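Local coordinates for protein sensor histidine kinase (Rhodopseudomonas palustris, PDB 3VA9) that probably transfers phosphate from ATP to a protein histidine in two-component signalling, as a membrane-anchored kinase whose helical sensor domain is the part crystallised, at residues Glu33-Glu38 with Ser52-Ala56; Leu87-Arg91 with Leu121-Ile125. All blocks are in the same frame, centred on the assembly; numbering follows the deposited sequence.

Contact 1 of 2, residues Glu33-Glu38 with Ser52-Ala56; sequences EAETSE and SYIRA
Ala56 lays its methyl against the backbone of Ala34, its CB standing 3.4 Å from Ala34 N. The two alanine methyls also meet each other, CB to CB at 3.9 Å, and Glu33 brings CB and CG onto the same Ala56 methyl from the more exposed flank. With such small residues between them, the axes of 33-38 and 52-56 come within 7.9 Å, antiparallel at 166°.

Tyr53 supplies the aromatic part. Its ring turns an edge to helix 33-38, so that CD1 lies 3.4 Å from Ala34 O, near the ring plane, and also touches the Ala34 methyl. That carbonyl already accepts the helical bond from Glu38 N, and the ring edge packs against it as well. Glu38 CB comes obliquely to the ring, 4.1 Å from CD1.

The serines pack rather than bond across the gap. Ser37 CB presses on Tyr53 N at 3.3 Å, and Ser37 OG sits 3.2 Å from Ser52 CB. With chi1 at -66°, this hydroxyl lies beside its own backbone N and donates to Glu33 O over 2.7 Å, one turn back. It is tilted 24° from the carbonyl plane, opposite the face used by Ser37 N, so Glu33 O is gripped twice and the buried hydroxyl has a partner within its own helix.

Glu38 and Tyr53 both reach Leu95 on helix 75-101. The arrangement is an antiparallel helical hairpin, part of the four-helix bundle of this CHASE3 sensor domain.

Contact 2 of 2, residues Leu87-Arg91 with Leu121-Ile125; sequences LTDMR and LTERI
Leu87 and Ile125 form one end of the tightly packed part, Leu87 CB resting 3.7 Å from Ile125 CG1. At the other end the CD1 branch of Leu121 is wedged over helix 87-91, equally close to Met90 CB and Arg91 N, while its CD2 branch turns to Leu87 CD2 at 3.9 Å. Ile125 also uses the end of its chain: CG1 lies anti to the carbonyl carbon (chi1 -73°), and CD1 reaches Arg91 CB at 3.7 Å. Thr88 CG2 touches the same isoleucine more distantly. With leucine and isoleucine side chains between them, the axes of 87-91 and 121-125 come no nearer than 9.7 Å, antiparallel.

The flanks are looser and more polar. On one, exposed Arg124 crosses Leu87 at about a right angle, and Leu87 CD2 lies over one face of the guanidinium, 3.8 Å from Arg124 NH2. Arg124 NH1 is held elsewhere, by Asp119 O. On the other, Arg91 bends at chi2 (49°), passes its CD by Leu121 CB and brings its guanidinium obliquely towards Thr122, where Arg91 NE and Thr122 OG1 at 3.6 Å merely pack. Its end is instead fixed by a salt bridge from NH2 to Glu35 and a hydrogen bond from NH1 to Gln94. Cutting Arg91 back to an alanine would probably leave Glu35 without this charged mate, break the bond to Gln94 and strip Leu121 CB of the cover that Arg91 CD gives it.

The contact joins helix 75-101 to the first turn of helix 121-142. Leu121 and Ile125 extend it along helix 75-101 to Gln94 and Leu84 respectively, and the Arg91 salt bridge ties the pair to helix 18-44.

Overall arrangement
The two contacts join two antiparallel helix pairs of one all-helical domain, the CHASE3 sensor domain. Contact 1 pairs helices 18-44 and 47-70 and closes before contact 2 opens, between helices 75-101 and 121-142; helix 106-116 lies between the latter two in sequence. Their centres are about 15 Å apart, yet they meet: Glu35 of 33-38, on helix 18-44, bonds through OE1 to Arg91 NH2 at 2.8 Å, a salt bridge linking the first helix to the third. Side chains of contact 1 also pack on helix 75-101, and both helix pairs are thus bound side by side into one elongated bundle.

Contact 1 of 2, residues Glu33-Glu38 with Ser52-Ala56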
loop_
_atom_site.group_PDB
_atom_site.type_symbol
_atom_site.label_atom_id
_atom_site.label_comp_id
_atom_site.label_asym_id
_atom_site.label_seq_id
_atom_site.Cartn_x
_atom_site.Cartn_y
_atom_site.Cartn_z
ATOM N N GLU A 33 1.893 2.451 6.906
ATOM C CA GLU A 33 2.967 3.370 7.258
ATOM C C GLU A 33 3.014 4.604 6.343
ATOM O O GLU A 33 3.292 5.704 6.808
ATOM C CB GLU A 33 4.310 2.636 7.279
ATOM C CG GLU A 33 5.444 3.441 7.890
ATOM C CD GLU A 33 5.154 3.871 9.323
ATOM O OE1 GLU A 33 4.848 2.995 10.159
ATOM O OE2 GLU A 33 5.239 5.085 9.616
ATOM N N ALA A 34 2.725 4.427 5.054
ATOM C CA ALA A 34 2.684 5.558 4.120
ATOM C C ALA A 34 1.531 6.498 4.464
ATOM O O ALA A 34 1.685 7.721 4.482
ATOM C CB ALA A 34 2.552 5.059 2.676
ATOM N N GLU A 35 0.370 5.912 4.735
ATOM C CA GLU A 35 -0.799 6.688 5.120
ATOM C C GLU A 35 -0.595 7.429 6.445
ATOM O O GLU A 35 -0.784 8.641 6.527
ATOM C CB GLU A 35 -2.026 5.783 5.217
ATOM C CG GLU A 35 -3.315 6.541 5.451
ATOM C CD GLU A 35 -4.465 5.609 5.730
ATOM O OE1 GLU A 35 -5.148 5.225 4.764
ATOM O OE2 GLU A 35 -4.676 5.250 6.912
ATOM N N THR A 36 -0.193 6.704 7.481
ATOM C CA THR A 36 -0.015 7.333 8.778
ATOM C C THR A 36 1.072 8.422 8.729
ATOM O O THR A 36 0.950 9.461 9.378
ATOM C CB THR A 36 0.276 6.298 9.889
ATOM O OG1 THR A 36 -0.063 6.862 11.161
ATOM C CG2 THR A 36 1.754 5.893 9.896
ATOM N N SER A 37 2.118 8.199 7.939
ATOM C CA SER A 37 3.200 9.178 7.840
ATOM C C SER A 37 2.733 10.444 7.128
ATOM O O SER A 37 3.049 11.549 7.549
ATOM C CB SER A 37 4.417 8.583 7.134
ATOM O OG SER A 37 4.965 7.555 7.923
ATOM N N GLU A 38 1.969 10.271 6.059
ATOM C CA GLU A 38 1.397 11.401 5.342
ATOM C C GLU A 38 0.482 12.224 6.252
ATOM O O GLU A 38 0.549 13.449 6.270
ATOM C CB GLU A 38 0.664 10.919 4.085
ATOM C CG GLU A 38 -0.256 11.946 3.460
ATOM C CD GLU A 38 -1.675 11.828 3.974
ATOM O OE1 GLU A 38 -2.325 10.817 3.654
ATOM O OE2 GLU A 38 -2.138 12.738 4.699
ATOM N N SER A 52 9.365 9.508 6.363
ATOM C CA SER A 52 8.725 8.225 6.632
ATOM C C SER A 52 7.735 7.820 5.543
ATOM O O SER A 52 7.648 6.648 5.185
ATOM C CB SER A 52 8.039 8.242 8.002
ATOM O OG SER A 52 9.023 8.209 9.020
ATOM N N TYR A 53 6.986 8.785 5.016
ATOM C CA TYR A 53 6.089 8.498 3.904
ATOM C C TYR A 53 6.908 8.017 2.714
ATOM O O TYR A 53 6.592 6.993 2.115
ATOM C CB TYR A 53 5.250 9.727 3.515
ATOM C CG TYR A 53 4.654 9.618 2.125
ATOM C CD1 TYR A 53 3.495 8.887 1.901
ATOM C CD2 TYR A 53 5.269 10.219 1.033
ATOM C CE1 TYR A 53 2.959 8.764 0.640
ATOM C CE2 TYR A 53 4.738 10.103 -0.241
ATOM C CZ TYR A 53 3.589 9.372 -0.429
ATOM O OH TYR A 53 3.058 9.254 -1.689
ATOM N N ILE A 54 7.963 8.759 2.379
ATOM C CA ILE A 54 8.863 8.384 1.280
ATOM C C ILE A 54 9.459 6.989 1.484
ATOM O O ILE A 54 9.467 6.170 0.566
ATOM C CB ILE A 54 9.998 9.422 1.089
ATOM C CG1 ILE A 54 9.443 10.710 0.480
ATOM C CG2 ILE A 54 11.129 8.865 0.206
ATOM C CD1 ILE A 54 10.372 11.878 0.616
ATOM N N ARG A 55 9.930 6.716 2.699
ATOM C CA ARG A 55 10.483 5.405 3.027
ATOM C C ARG A 55 9.458 4.279 2.847
ATOM O O ARG A 55 9.752 3.250 2.230
ATOM C CB ARG A 55 11.046 5.388 4.452
ATOM C CG ARG A 55 11.721 4.075 4.805
ATOM C CD ARG A 55 12.165 3.999 6.257
ATOM N NE ARG A 55 12.941 2.781 6.480
ATOM C CZ ARG A 55 13.332 2.328 7.669
ATOM N NH1 ARG A 55 13.020 2.985 8.780
ATOM N NH2 ARG A 55 14.035 1.207 7.746
ATOM N N ALA A 56 8.257 4.475 3.381
ATOM C CA ALA A 56 7.206 3.478 3.247
ATOM C C ALA A 56 6.809 3.286 1.775
ATOM O O ALA A 56 6.623 2.161 1.314
ATOM C CB ALA A 56 5.991 3.862 4.097
#

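Contact 2 of 2, residues Leu87-Arg91 with Leu121-Ile125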
loop_
_atom_site.group_PDB
_atom_site.type_symbol
_atom_site.label_atom_id
_atom_site.label_comp_id
_atom_site.label_asym_id
_atom_site.label_seq_id
_atom_site.Cartn_x
_atom_site.Cartn_y
_atom_site.Cartn_z
ATOM N N LEU A 87 -4.156 -1.303 -7.392
ATOM C CA LEU A 87 -4.815 -0.656 -6.261
ATOM C C LEU A 87 -3.819 0.162 -5.441
ATOM O O LEU A 87 -4.115 1.287 -5.050
ATOM C CB LEU A 87 -5.517 -1.700 -5.377
ATOM C CG LEU A 87 -6.750 -2.417 -5.964
ATOM C CD1 LEU A 87 -7.186 -3.602 -5.106
ATOM C CD2 LEU A 87 -7.918 -1.460 -6.172
ATOM N N THR A 88 -2.633 -0.391 -5.190
ATOM C CA THR A 88 -1.629 0.332 -4.401
ATOM C C THR A 88 -1.047 1.527 -5.170
ATOM O O THR A 88 -0.740 2.552 -4.571
ATOM C CB THR A 88 -0.503 -0.590 -3.843
ATOM O OG1 THR A 88 0.219 -1.196 -4.918
ATOM C CG2 THR A 88 -1.081 -1.679 -2.965
ATOM N N ASP A 89 -0.913 1.402 -6.493
ATOM C CA ASP A 89 -0.506 2.538 -7.325
ATOM C C ASP A 89 -1.520 3.702 -7.283
ATOM O O ASP A 89 -1.140 4.869 -7.166
ATOM C CB ASP A 89 -0.246 2.102 -8.781
ATOM C CG ASP A 89 1.153 1.503 -8.993
ATOM O OD1 ASP A 89 1.896 1.281 -8.009
ATOM O OD2 ASP A 89 1.510 1.250 -10.164
ATOM N N MET A 90 -2.807 3.391 -7.382
ATOM C CA MET A 90 -3.829 4.428 -7.267
ATOM C C MET A 90 -3.821 5.066 -5.870
ATOM O O MET A 90 -3.983 6.267 -5.734
ATOM C CB MET A 90 -5.217 3.864 -7.583
ATOM C CG MET A 90 -5.343 3.229 -8.972
ATOM S SD MET A 90 -6.926 2.377 -9.205
ATOM C CE MET A 90 -8.046 3.738 -8.925
ATOM N N ARG A 91 -3.636 4.252 -4.838
ATOM C CA ARG A 91 -3.630 4.749 -3.464
ATOM C C ARG A 91 -2.422 5.651 -3.216
ATOM O O ARG A 91 -2.558 6.754 -2.683
ATOM C CB ARG A 91 -3.646 3.590 -2.459
ATOM C CG ARG A 91 -3.710 4.041 -0.995
ATOM C CD ARG A 91 -4.827 5.079 -0.779
ATOM N NE ARG A 91 -5.047 5.362 0.640
ATOM C CZ ARG A 91 -5.669 6.439 1.106
ATOM N NH1 ARG A 91 -6.146 7.346 0.268
ATOM N NH2 ARG A 91 -5.818 6.609 2.417
ATOM N N LEU A 121 -10.028 2.816 -1.555
ATOM C CA LEU A 121 -8.843 2.072 -1.955
ATOM C C LEU A 121 -8.244 1.281 -0.794
ATOM O O LEU A 121 -7.705 0.188 -0.987
ATOM C CB LEU A 121 -7.817 3.022 -2.571
ATOM C CG LEU A 121 -8.232 3.428 -3.987
ATOM C CD1 LEU A 121 -7.334 4.539 -4.571
ATOM C CD2 LEU A 121 -8.248 2.191 -4.868
ATOM N N THR A 122 -8.359 1.834 0.408
ATOM C CA THR A 122 -7.866 1.181 1.617
ATOM C C THR A 122 -8.590 -0.143 1.899
ATOM O O THR A 122 -7.959 -1.177 2.109
ATOM C CB THR A 122 -8.004 2.118 2.827
ATOM O OG1 THR A 122 -7.142 3.248 2.648
ATOM C CG2 THR A 122 -7.628 1.395 4.114
ATOM N N GLU A 123 -9.915 -0.109 1.896
ATOM C CA GLU A 123 -10.706 -1.322 2.044
ATOM C C GLU A 123 -10.374 -2.302 0.927
ATOM O O GLU A 123 -10.201 -3.497 1.167
ATOM C CB GLU A 123 -12.205 -1.002 2.010
ATOM C CG GLU A 123 -12.718 -0.188 3.196
ATOM C CD GLU A 123 -12.440 1.305 3.072
ATOM O OE1 GLU A 123 -11.870 1.738 2.046
ATOM O OE2 GLU A 123 -12.802 2.049 4.006
ATOM N N ARG A 124 -10.291 -1.786 -0.298
ATOM C CA ARG A 124 -10.086 -2.628 -1.472
ATOM C C ARG A 124 -8.716 -3.304 -1.443
ATOM O O ARG A 124 -8.581 -4.470 -1.820
ATOM C CB ARG A 124 -10.294 -1.824 -2.755
ATOM C CG ARG A 124 -11.757 -1.489 -3.030
ATOM C CD ARG A 124 -11.905 -0.326 -3.989
ATOM N NE ARG A 124 -11.557 -0.673 -5.363
ATOM C CZ ARG A 124 -11.466 0.213 -6.350
ATOM N NH1 ARG A 124 -11.676 1.500 -6.103
ATOM N NH2 ARG A 124 -11.153 -0.181 -7.578
ATOM N N ILE A 125 -7.708 -2.581 -0.970
ATOM C CA ILE A 125 -6.384 -3.168 -0.820
ATOM C C ILE A 125 -6.377 -4.295 0.216
ATOM O O ILE A 125 -5.813 -5.362 -0.031
ATOM C CB ILE A 125 -5.331 -2.118 -0.465
ATOM C CG1 ILE A 125 -5.026 -1.251 -1.688
ATOM C CG2 ILE A 125 -4.059 -2.793 0.028
ATOM C CD1 ILE A 125 -4.464 0.109 -1.337
#